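PDB 3S9J: member of DUF4221 family from Bacteroides vulgatus, which is of unknown function but folds as a six-bladed beta-propeller and is probably made as a lipoprotein. Local coordinates for residues N37-L42 / I56-N61; I64-P69 / D89-L94; P185-E190 / S243-L248. One frame throughout, in Å; residues are numbered along the deposited sequence. Where two conformers were deposited one is given.

Overall arrangement
Contacts 1 and 2 are neighbours on one side of the propeller, their centres 11 Å apart. Contact 1 lies within one four-stranded blade, pairing strands 39-46 and 53-58. Contact 2 leaves the next strand of that blade, 63-69, for the turn leading into strand 93-97 of another sheet. Ile56 joins the two through probable backbone hydrogen bonds to Ala65 and Lys66, and Phe57 packs on Ile64. Contact 3 fastens two loops on the opposite side of the chain's centre, 41 and 40 Å from contacts 1 and 2, centre to centre. A glycerol, probably from the crystallisation liquor, touches contact 2 and lies about 4 Å from the Tyr41 side chain. Sodium ions lie about 9 Å from the Phe57 and Ile68 side chains.

Contact 1: N37-L42 / I56-N61; sequences NGKEYL and IFDIEN
Lys39, at the start of strand 39-46, reaches the acidic turn that follows strand 53-58. In the conformer described, one of two deposited, its chain bends at chi3 and chi4, and the last torsion (92°) brings NZ round to Asp58 OD1, 2.8 Å away on the syn side of the carboxylate and tilted out of its plane. The same NZ makes a second salt bridge at 3.1 Å to Glu60 OE1, met on the anti side. Asp58 CG stands anti to its backbone N (chi1 -179°), carrying the carboxylate to Lys39 and Asn61. Asn61 N donates to OD1 from the face opposite Lys39, closing an Asx motif, and a nearly straight bond of 2.8 Å joins Asn61 ND2 to Asp58 OD2. A water bound to Glu40 O, Asp58 OD1 and Glu60 N ties strand to turn. Ile59 lies across Glu40, its CG2 3.6 Å from OE2, while Glu40 OE1 accepts from Arg335 N and Gln33. Leu42 and Phe57 form an antiparallel hydrogen-bonded pair, Leu42 N to Phe57 O and Phe57 N to Leu42 O both measuring 2.9 Å. Tyr41 CB packs at 3.8 Å on Ile56 CG2, and Phe57 O sits at the edge of the tyrosine ring. The propeller blade's middle hairpin thus ends in a charged network where, in this conformer, one ammonium serves two carboxylates, which would favour an ionised Asp58.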
loop_
_atom_site.group_PDB
_atom_site.type_symbol
_atom_site.label_atom_id
_atom_site.label_comp_id
_atom_site.label_asym_id
_atom_site.label_seq_id
_atom_site.Cartn_x
_atom_site.Cartn_y
_atom_site.Cartn_z
ATOM N N ASN A 37 21.024 -7.656 -8.417
ATOM C CA ASN A 37 22.349 -7.577 -9.022
ATOM C C ASN A 37 23.145 -6.360 -8.543
ATOM O O ASN A 37 23.860 -5.753 -9.322
ATOM C CB ASN A 37 22.224 -7.539 -10.549
ATOM C CG ASN A 37 21.530 -8.774 -11.121
ATOM O OD1 ASN A 37 21.695 -9.884 -10.615
ATOM N ND2 ASN A 37 20.752 -8.572 -12.184
ATOM N N GLY A 38 22.985 -5.978 -7.281
ATOM C CA GLY A 38 23.755 -4.863 -6.709
ATOM C C GLY A 38 23.226 -3.458 -6.962
ATOM O O GLY A 38 23.889 -2.498 -6.591
ATOM N N LYS A 39 22.050 -3.352 -7.607
ATOM C CA LYS A 39 21.439 -2.057 -7.935
ATOM C C LYS A 39 19.986 -2.007 -7.449
ATOM O O LYS A 39 19.352 -3.039 -7.228
ATOM C CB LYS A 39 21.474 -1.819 -9.455
ATOM C CG LYS A 39 22.773 -1.201 -9.993
ATOM C CD LYS A 39 22.824 -1.193 -11.535
ATOM C CE LYS A 39 21.546 -0.633 -12.199
ATOM N NZ LYS A 39 21.573 0.842 -12.485
ATOM N N GLU A 40 19.449 -0.796 -7.278
ATOM C CA GLU A 40 18.054 -0.664 -6.906
ATOM C C GLU A 40 17.204 -0.284 -8.128
ATOM O O GLU A 40 17.597 0.522 -8.991
ATOM C CB GLU A 40 17.798 0.326 -5.754
ATOM C CG GLU A 40 18.400 1.691 -5.966
ATOM C CD GLU A 40 17.940 2.750 -4.966
ATOM O OE1 GLU A 40 17.022 2.510 -4.146
ATOM O OE2 GLU A 40 18.523 3.845 -5.013
ATOM N N TYR A 41 16.001 -0.820 -8.127
ATOM C CA TYR A 41 15.047 -0.655 -9.185
ATOM C C TYR A 41 13.663 -0.352 -8.601
ATOM O O TYR A 41 13.400 -0.605 -7.425
ATOM C CB TYR A 41 14.959 -1.941 -10.020
ATOM C CG TYR A 41 16.250 -2.305 -10.697
ATOM C CD1 TYR A 41 16.570 -1.793 -11.932
ATOM C CD2 TYR A 41 17.143 -3.187 -10.092
ATOM C CE1 TYR A 41 17.776 -2.081 -12.551
ATOM C CE2 TYR A 41 18.344 -3.499 -10.707
ATOM C CZ TYR A 41 18.646 -2.946 -11.936
ATOM O OH TYR A 41 19.826 -3.240 -12.564
ATOM N N LEU A 42 12.782 0.140 -9.465
ATOM C CA LEU A 42 11.368 0.232 -9.147
ATOM C C LEU A 42 10.583 -0.726 -10.053
ATOM O O LEU A 42 10.598 -0.613 -11.282
ATOM C CB LEU A 42 10.872 1.695 -9.267
ATOM C CG LEU A 42 9.465 2.023 -8.777
ATOM C CD1 LEU A 42 9.336 1.731 -7.289
ATOM C CD2 LEU A 42 9.047 3.504 -9.099
ATOM N N ILE A 56 10.169 -2.088 -15.339
ATOM C CA ILE A 56 11.150 -1.968 -14.305
ATOM C C ILE A 56 11.971 -0.719 -14.581
ATOM O O ILE A 56 12.547 -0.592 -15.667
ATOM C CB ILE A 56 12.101 -3.203 -14.286
ATOM C CG1 ILE A 56 11.310 -4.509 -14.166
ATOM C CG2 ILE A 56 13.181 -3.031 -13.163
ATOM C CD1 ILE A 56 10.419 -4.635 -12.919
ATOM N N PHE A 57 11.991 0.219 -13.636
ATOM C CA PHE A 57 12.770 1.428 -13.769
ATOM C C PHE A 57 14.115 1.316 -13.053
ATOM O O PHE A 57 14.172 0.853 -11.930
ATOM C CB PHE A 57 12.052 2.638 -13.189
ATOM C CG PHE A 57 10.837 3.089 -13.976
ATOM C CD1 PHE A 57 10.970 3.796 -15.172
ATOM C CD2 PHE A 57 9.579 2.837 -13.512
ATOM C CE1 PHE A 57 9.860 4.206 -15.883
ATOM C CE2 PHE A 57 8.469 3.279 -14.194
ATOM C CZ PHE A 57 8.586 3.978 -15.367
ATOM N N ASP A 58 15.147 1.819 -13.708
ATOM C CA ASP A 58 16.530 1.918 -13.180
ATOM C C ASP A 58 16.705 3.242 -12.451
ATOM O O ASP A 58 16.674 4.307 -13.072
ATOM C CB ASP A 58 17.462 1.800 -14.364
ATOM C CG ASP A 58 18.940 1.852 -13.985
ATOM O OD1 ASP A 58 19.291 2.328 -12.877
ATOM O OD2 ASP A 58 19.728 1.446 -14.858
ATOM N N ILE A 59 16.807 3.183 -11.125
ATOM C CA ILE A 59 16.823 4.385 -10.303
ATOM C C ILE A 59 18.086 5.221 -10.529
ATOM O O ILE A 59 18.004 6.440 -10.778
ATOM C CB ILE A 59 16.595 4.048 -8.818
ATOM C CG1 ILE A 59 15.131 3.614 -8.588
ATOM C CG2 ILE A 59 16.923 5.283 -7.944
ATOM C CD1 ILE A 59 14.896 2.874 -7.282
ATOM N N GLU A 60 19.252 4.573 -10.496
ATOM C CA GLU A 60 20.534 5.264 -10.671
ATOM C C GLU A 60 20.569 5.991 -12.010
ATOM O O GLU A 60 21.044 7.102 -12.088
ATOM C CB GLU A 60 21.685 4.237 -10.600
ATOM C CG GLU A 60 23.094 4.810 -10.827
ATOM C CD GLU A 60 24.176 3.734 -11.150
ATOM O OE1 GLU A 60 23.885 2.506 -11.239
ATOM O OE2 GLU A 60 25.340 4.149 -11.343
ATOM N N ASN A 61 20.068 5.344 -13.067
ATOM C CA ASN A 61 20.171 5.866 -14.417
ATOM C C ASN A 61 18.915 6.598 -14.911
ATOM O O ASN A 61 18.892 7.128 -16.021
ATOM C CB ASN A 61 20.576 4.725 -15.371
ATOM C CG ASN A 61 21.980 4.219 -15.083
ATOM O OD1 ASN A 61 22.918 5.020 -15.028
ATOM N ND2 ASN A 61 22.119 2.927 -14.873
HETATM O O HOH W 1 19.696 1.643 -10.114
#

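Contact 2: I64-P69 / D89-L94; sequences IAKRIP and DSQYIL. With GOL (glycerol), chain T.
Lys66 NZ donates to Ser90 OG at 2.9 Å, crossing from an outermost strand of one blade to the turn between strands 84-86 and 93-97 of the next. With CG set between the backbone N and the carbonyl carbon (chi1 70°), the rest of the lysine chain runs extended, and NZ also donates to glycerol O2 at 2.7 Å. Glycerol O3 donates to Ser90 OG at 2.8 Å, so ammonium, hydroxyl and glycerol are linked. An alanine in place of Lys66 would probably leave Ser90 OG without its ammonium donor and open a gap between strand and turn. Deeper, Ile68 and Ile93 reach toward each other tip to tip, their CD1 atoms only 3.4 Å apart, tighter than usual van der Waals contact. In the second shell, Glu36 binds both Ser90 OG and Gln91 NE2. The type I turn from Asp89 to Tyr92 is braced by an Asx turn, Asp89 OD1 accepting from Gln91 N at 3.0 Å. A classic beta bulge, with Ala65 and Lys66 both opposite Ile56, marks the lysine's strand. That strand, 63-69, pairs with 53-58, while Ile93 lies on the strand between 84-86 and 102-106, and its side chain touches His43 of strand 39-46.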
loop_
_atom_site.group_PDB
_atom_site.type_symbol
_atom_site.label_atom_id
_atom_site.label_comp_id
_atom_site.label_asym_id
_atom_site.label_seq_id
_atom_site.Cartn_x
_atom_site.Cartn_y
_atom_site.Cartn_z
ATOM N N ILE A 64 13.979 3.524 -18.070
ATOM C CA ILE A 64 13.461 2.165 -18.106
ATOM C C ILE A 64 14.587 1.139 -18.258
ATOM O O ILE A 64 15.417 1.251 -19.182
ATOM C CB ILE A 64 12.399 2.000 -19.230
ATOM C CG1 ILE A 64 11.174 2.875 -18.877
ATOM C CG2 ILE A 64 11.980 0.546 -19.385
ATOM C CD1 ILE A 64 10.120 2.928 -20.002
ATOM N N ALA A 65 14.589 0.162 -17.358
ATOM C CA ALA A 65 15.541 -0.995 -17.414
ATOM C C ALA A 65 15.024 -2.133 -18.276
ATOM O O ALA A 65 15.796 -2.739 -19.021
ATOM C CB ALA A 65 15.812 -1.553 -15.999
ATOM N N LYS A 66 13.768 -2.508 -18.090
ATOM C CA LYS A 66 13.169 -3.558 -18.887
ATOM C C LYS A 66 11.659 -3.528 -18.797
ATOM O O LYS A 66 11.103 -2.848 -17.930
ATOM C CB LYS A 66 13.687 -4.938 -18.537
ATOM C CG LYS A 66 13.316 -5.519 -17.258
ATOM C CD LYS A 66 14.004 -6.913 -17.094
ATOM C CE LYS A 66 13.696 -7.539 -15.773
ATOM N NZ LYS A 66 14.704 -8.598 -15.354
ATOM N N ARG A 67 11.046 -4.285 -19.690
ATOM C CA ARG A 67 9.602 -4.409 -19.782
ATOM C C ARG A 67 9.293 -5.880 -19.743
ATOM O O ARG A 67 9.835 -6.671 -20.539
ATOM C CB ARG A 67 9.108 -3.790 -21.084
ATOM C CG ARG A 67 7.615 -3.794 -21.293
ATOM C CD ARG A 67 7.250 -2.996 -22.530
ATOM N NE ARG A 67 7.625 -1.583 -22.397
ATOM C CZ ARG A 67 6.913 -0.626 -21.818
ATOM N NH1 ARG A 67 5.714 -0.866 -21.303
ATOM N NH2 ARG A 67 7.393 0.610 -21.786
ATOM N N ILE A 68 8.469 -6.261 -18.780
ATOM C CA ILE A 68 8.042 -7.646 -18.615
ATOM C C ILE A 68 6.657 -7.792 -19.212
ATOM O O ILE A 68 5.703 -7.159 -18.748
ATOM C CB ILE A 68 8.044 -8.037 -17.148
ATOM C CG1 ILE A 68 9.429 -7.808 -16.533
ATOM C CG2 ILE A 68 7.538 -9.511 -16.956
ATOM C CD1 ILE A 68 9.497 -8.069 -15.013
ATOM N N PRO A 69 6.529 -8.581 -20.283
ATOM C CA PRO A 69 5.222 -8.681 -20.919
ATOM C C PRO A 69 4.244 -9.470 -20.066
ATOM O O PRO A 69 4.646 -10.370 -19.310
ATOM C CB PRO A 69 5.515 -9.402 -22.240
ATOM C CG PRO A 69 6.757 -10.078 -22.023
ATOM C CD PRO A 69 7.539 -9.375 -20.979
ATOM N N ASP A 89 12.894 -10.201 -6.251
ATOM C CA ASP A 89 13.379 -9.405 -7.376
ATOM C C ASP A 89 12.586 -9.742 -8.621
ATOM O O ASP A 89 11.523 -10.364 -8.522
ATOM C CB ASP A 89 14.893 -9.578 -7.545
ATOM C CG ASP A 89 15.314 -11.017 -7.842
ATOM O OD1 ASP A 89 14.542 -11.811 -8.378
ATOM O OD2 ASP A 89 16.469 -11.359 -7.524
ATOM N N SER A 90 13.065 -9.333 -9.791
ATOM C CA SER A 90 12.275 -9.469 -11.020
ATOM C C SER A 90 12.333 -10.857 -11.625
ATOM O O SER A 90 11.620 -11.140 -12.577
ATOM C CB SER A 90 12.735 -8.459 -12.063
ATOM O OG SER A 90 14.046 -8.749 -12.528
ATOM N N GLN A 91 13.137 -11.749 -11.058
ATOM C CA GLN A 91 13.251 -13.104 -11.611
ATOM C C GLN A 91 12.109 -14.013 -11.212
ATOM O O GLN A 91 11.859 -15.048 -11.863
ATOM C CB GLN A 91 14.577 -13.739 -11.173
ATOM C CG GLN A 91 15.811 -12.977 -11.654
ATOM C CD GLN A 91 15.812 -12.720 -13.158
ATOM O OE1 GLN A 91 15.578 -13.622 -13.956
ATOM N NE2 GLN A 91 16.057 -11.477 -13.542
ATOM N N TYR A 92 11.408 -13.629 -10.145
ATOM C CA TYR A 92 10.273 -14.375 -9.626
ATOM C C TYR A 92 9.337 -13.382 -9.005
ATOM O O TYR A 92 9.639 -12.764 -7.973
ATOM C CB TYR A 92 10.763 -15.373 -8.561
ATOM C CG TYR A 92 9.657 -16.274 -7.974
ATOM C CD1 TYR A 92 9.224 -17.410 -8.642
ATOM C CD2 TYR A 92 9.085 -15.978 -6.747
ATOM C CE1 TYR A 92 8.241 -18.256 -8.093
ATOM C CE2 TYR A 92 8.088 -16.798 -6.196
ATOM C CZ TYR A 92 7.684 -17.925 -6.872
ATOM O OH TYR A 92 6.731 -18.742 -6.305
ATOM N N ILE A 93 8.235 -13.191 -9.712
ATOM C CA ILE A 93 7.244 -12.159 -9.405
ATOM C C ILE A 93 5.921 -12.849 -9.107
ATOM O O ILE A 93 5.522 -13.761 -9.824
ATOM C CB ILE A 93 7.084 -11.179 -10.602
ATOM C CG1 ILE A 93 8.322 -10.279 -10.737
ATOM C CG2 ILE A 93 5.775 -10.289 -10.452
ATOM C CD1 ILE A 93 8.478 -9.626 -12.155
ATOM N N LEU A 94 5.240 -12.389 -8.063
ATOM C CA LEU A 94 3.920 -12.886 -7.730
ATOM C C LEU A 94 2.877 -11.846 -8.173
ATOM O O LEU A 94 3.061 -10.651 -7.967
ATOM C CB LEU A 94 3.824 -13.166 -6.234
ATOM C CG LEU A 94 4.547 -14.459 -5.795
ATOM C CD1 LEU A 94 4.659 -14.535 -4.266
ATOM C CD2 LEU A 94 3.798 -15.668 -6.374
HETATM C C1 GOL T . 17.830 -5.262 -14.711
HETATM O O1 GOL T . 16.989 -5.112 -15.826
HETATM C C2 GOL T . 17.271 -6.227 -13.675
HETATM O O2 GOL T . 16.836 -7.390 -14.322
HETATM C C3 GOL T . 16.214 -5.608 -12.747
HETATM O O3 GOL T . 14.925 -6.145 -12.954
#

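Contact 3: P185-E190 / S243-L248; sequences PPIFKE and SMKPKL
Ile187 packs on the ring of Pro246, the two side chains crossing at about a right angle. From the base outward, Ile187 CB stands 4.1 Å from Pro246 CD and CG1 comes to 3.8 Å from that same CD. The tip, CD1, settles 3.7 Å from Pro246 CG, while the other branch, CG2, comes no nearer than 4.4 Å to Lys245 NZ. CG1 lies between the backbone N and the carbonyl carbon (chi1 64°), and it also covers one face of the Phe188 ring, offset toward the rim. Phe188 crosses Pro246 at about a right angle, Phe188 CE1 lying 3.5 Å from Pro246 CB, and its CD1 touches Leu248 CD2. Trp161 packs against both Phe188 and Leu248, bringing a third loop to the cluster. Farther along, Glu190 bends at chi2 (82°), and its OE1 accepts from Leu248 N at 3.0 Å, the donor standing above the carboxylate plane. A water bridges Lys189 N, Glu190 OE1 and Pro246 O. The loops follow strands 177-183 and 231-235 of different blades. The join therefore combines apolar contact around a proline with one carboxylate that accepts a backbone N-H across it, whereas Ile187 O is buried without a polar partner.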
loop_
_atom_site.group_PDB
_atom_site.type_symbol
_atom_site.label_atom_id
_atom_site.label_comp_id
_atom_site.label_asym_id
_atom_site.label_seq_id
_atom_site.Cartn_x
_atom_site.Cartn_y
_atom_site.Cartn_z
ATOM N N PRO A 185 -9.050 -5.604 15.513
ATOM C CA PRO A 185 -9.158 -5.115 16.875
ATOM C C PRO A 185 -10.598 -4.671 17.175
ATOM O O PRO A 185 -11.350 -4.334 16.244
ATOM C CB PRO A 185 -8.192 -3.927 16.900
ATOM C CG PRO A 185 -8.129 -3.447 15.496
ATOM C CD PRO A 185 -8.303 -4.681 14.640
ATOM N N PRO A 186 -10.990 -4.692 18.455
ATOM C CA PRO A 186 -12.376 -4.345 18.839
ATOM C C PRO A 186 -12.582 -2.837 18.929
ATOM O O PRO A 186 -12.960 -2.316 19.991
ATOM C CB PRO A 186 -12.522 -5.008 20.214
ATOM C CG PRO A 186 -11.141 -4.914 20.800
ATOM C CD PRO A 186 -10.201 -5.152 19.616
ATOM N N ILE A 187 -12.343 -2.152 17.817
ATOM C CA ILE A 187 -12.417 -0.684 17.762
ATOM C C ILE A 187 -13.495 -0.182 16.806
ATOM O O ILE A 187 -13.506 1.001 16.476
ATOM C CB ILE A 187 -11.036 -0.060 17.391
ATOM C CG1 ILE A 187 -10.596 -0.465 15.977
ATOM C CG2 ILE A 187 -9.986 -0.447 18.423
ATOM C CD1 ILE A 187 -9.189 0.060 15.562
ATOM N N PHE A 188 -14.361 -1.084 16.337
ATOM C CA PHE A 188 -15.394 -0.786 15.350
ATOM C C PHE A 188 -16.757 -0.928 16.018
ATOM O O PHE A 188 -17.169 -2.022 16.382
ATOM C CB PHE A 188 -15.270 -1.731 14.163
ATOM C CG PHE A 188 -13.923 -1.693 13.544
ATOM C CD1 PHE A 188 -13.578 -0.654 12.690
ATOM C CD2 PHE A 188 -12.988 -2.662 13.838
ATOM C CE1 PHE A 188 -12.310 -0.590 12.132
ATOM C CE2 PHE A 188 -11.721 -2.615 13.262
ATOM C CZ PHE A 188 -11.387 -1.571 12.425
ATOM N N LYS A 189 -17.444 0.198 16.177
ATOM C CA LYS A 189 -18.633 0.303 17.033
ATOM C C LYS A 189 -19.961 0.220 16.271
ATOM O O LYS A 189 -20.956 -0.259 16.794
ATOM C CB LYS A 189 -18.576 1.627 17.802
ATOM C CG LYS A 189 -17.262 1.866 18.567
ATOM C CD LYS A 189 -16.828 0.620 19.357
ATOM C CE LYS A 189 -15.955 0.960 20.572
ATOM N NZ LYS A 189 -14.662 1.592 20.205
ATOM N N GLU A 190 -19.982 0.711 15.039
ATOM C CA GLU A 190 -21.234 0.777 14.280
ATOM C C GLU A 190 -21.667 -0.590 13.778
ATOM O O GLU A 190 -20.836 -1.389 13.348
ATOM C CB GLU A 190 -21.113 1.741 13.099
ATOM C CG GLU A 190 -20.853 3.189 13.501
ATOM C CD GLU A 190 -19.400 3.489 13.794
ATOM O OE1 GLU A 190 -18.524 2.724 13.329
ATOM O OE2 GLU A 190 -19.132 4.500 14.489
ATOM N N SER A 243 -7.316 13.162 18.153
ATOM C CA SER A 243 -7.276 11.709 18.360
ATOM C C SER A 243 -8.496 11.053 17.732
ATOM O O SER A 243 -9.591 11.618 17.759
ATOM C CB SER A 243 -7.176 11.373 19.851
ATOM O OG SER A 243 -7.338 9.990 20.045
HETATM N N MSE A 244 -8.311 9.877 17.117
HETATM C CA MSE A 244 -9.417 9.206 16.430
HETATM C C MSE A 244 -9.479 7.699 16.640
HETATM O O MSE A 244 -8.468 7.030 16.950
HETATM C CB MSE A 244 -9.357 9.500 14.921
HETATM C CG MSE A 244 -8.196 8.884 14.203
HETATM SE SE MSE A 244 -8.254 9.148 12.257
HETATM C CE MSE A 244 -8.018 11.004 12.236
ATOM N N LYS A 245 -10.696 7.186 16.461
ATOM C CA LYS A 245 -10.966 5.762 16.276
ATOM C C LYS A 245 -11.824 5.613 15.019
ATOM O O LYS A 245 -12.430 6.589 14.555
ATOM C CB LYS A 245 -11.684 5.152 17.495
ATOM C CG LYS A 245 -10.950 5.369 18.828
ATOM C CD LYS A 245 -10.791 4.083 19.685
ATOM C CE LYS A 245 -12.105 3.543 20.242
ATOM N NZ LYS A 245 -11.873 2.415 21.223
ATOM N N PRO A 246 -11.851 4.410 14.425
ATOM C CA PRO A 246 -12.512 4.322 13.152
ATOM C C PRO A 246 -14.002 4.582 13.217
ATOM O O PRO A 246 -14.643 4.418 14.258
ATOM C CB PRO A 246 -12.220 2.871 12.689
ATOM C CG PRO A 246 -11.018 2.472 13.453
ATOM C CD PRO A 246 -11.193 3.136 14.772
ATOM N N LYS A 247 -14.505 5.064 12.101
ATOM C CA LYS A 247 -15.928 5.341 11.937
ATOM C C LYS A 247 -16.317 4.632 10.660
ATOM O O LYS A 247 -15.923 5.036 9.566
ATOM C CB LYS A 247 -16.203 6.846 11.818
ATOM C CG LYS A 247 -17.525 7.284 12.467
ATOM C CD LYS A 247 -18.758 7.066 11.591
ATOM C CE LYS A 247 -19.224 8.361 10.917
ATOM N NZ LYS A 247 -19.026 8.381 9.420
ATOM N N LEU A 248 -17.072 3.558 10.808
ATOM C CA LEU A 248 -17.512 2.826 9.639
ATOM C C LEU A 248 -18.522 3.658 8.846
ATOM O O LEU A 248 -19.346 4.352 9.421
ATOM C CB LEU A 248 -18.128 1.498 10.054
ATOM C CG LEU A 248 -17.192 0.510 10.774
ATOM C CD1 LEU A 248 -17.979 -0.727 11.195
ATOM C CD2 LEU A 248 -16.002 0.093 9.882
HETATM O O HOH W 2 -16.459 2.314 14.632
#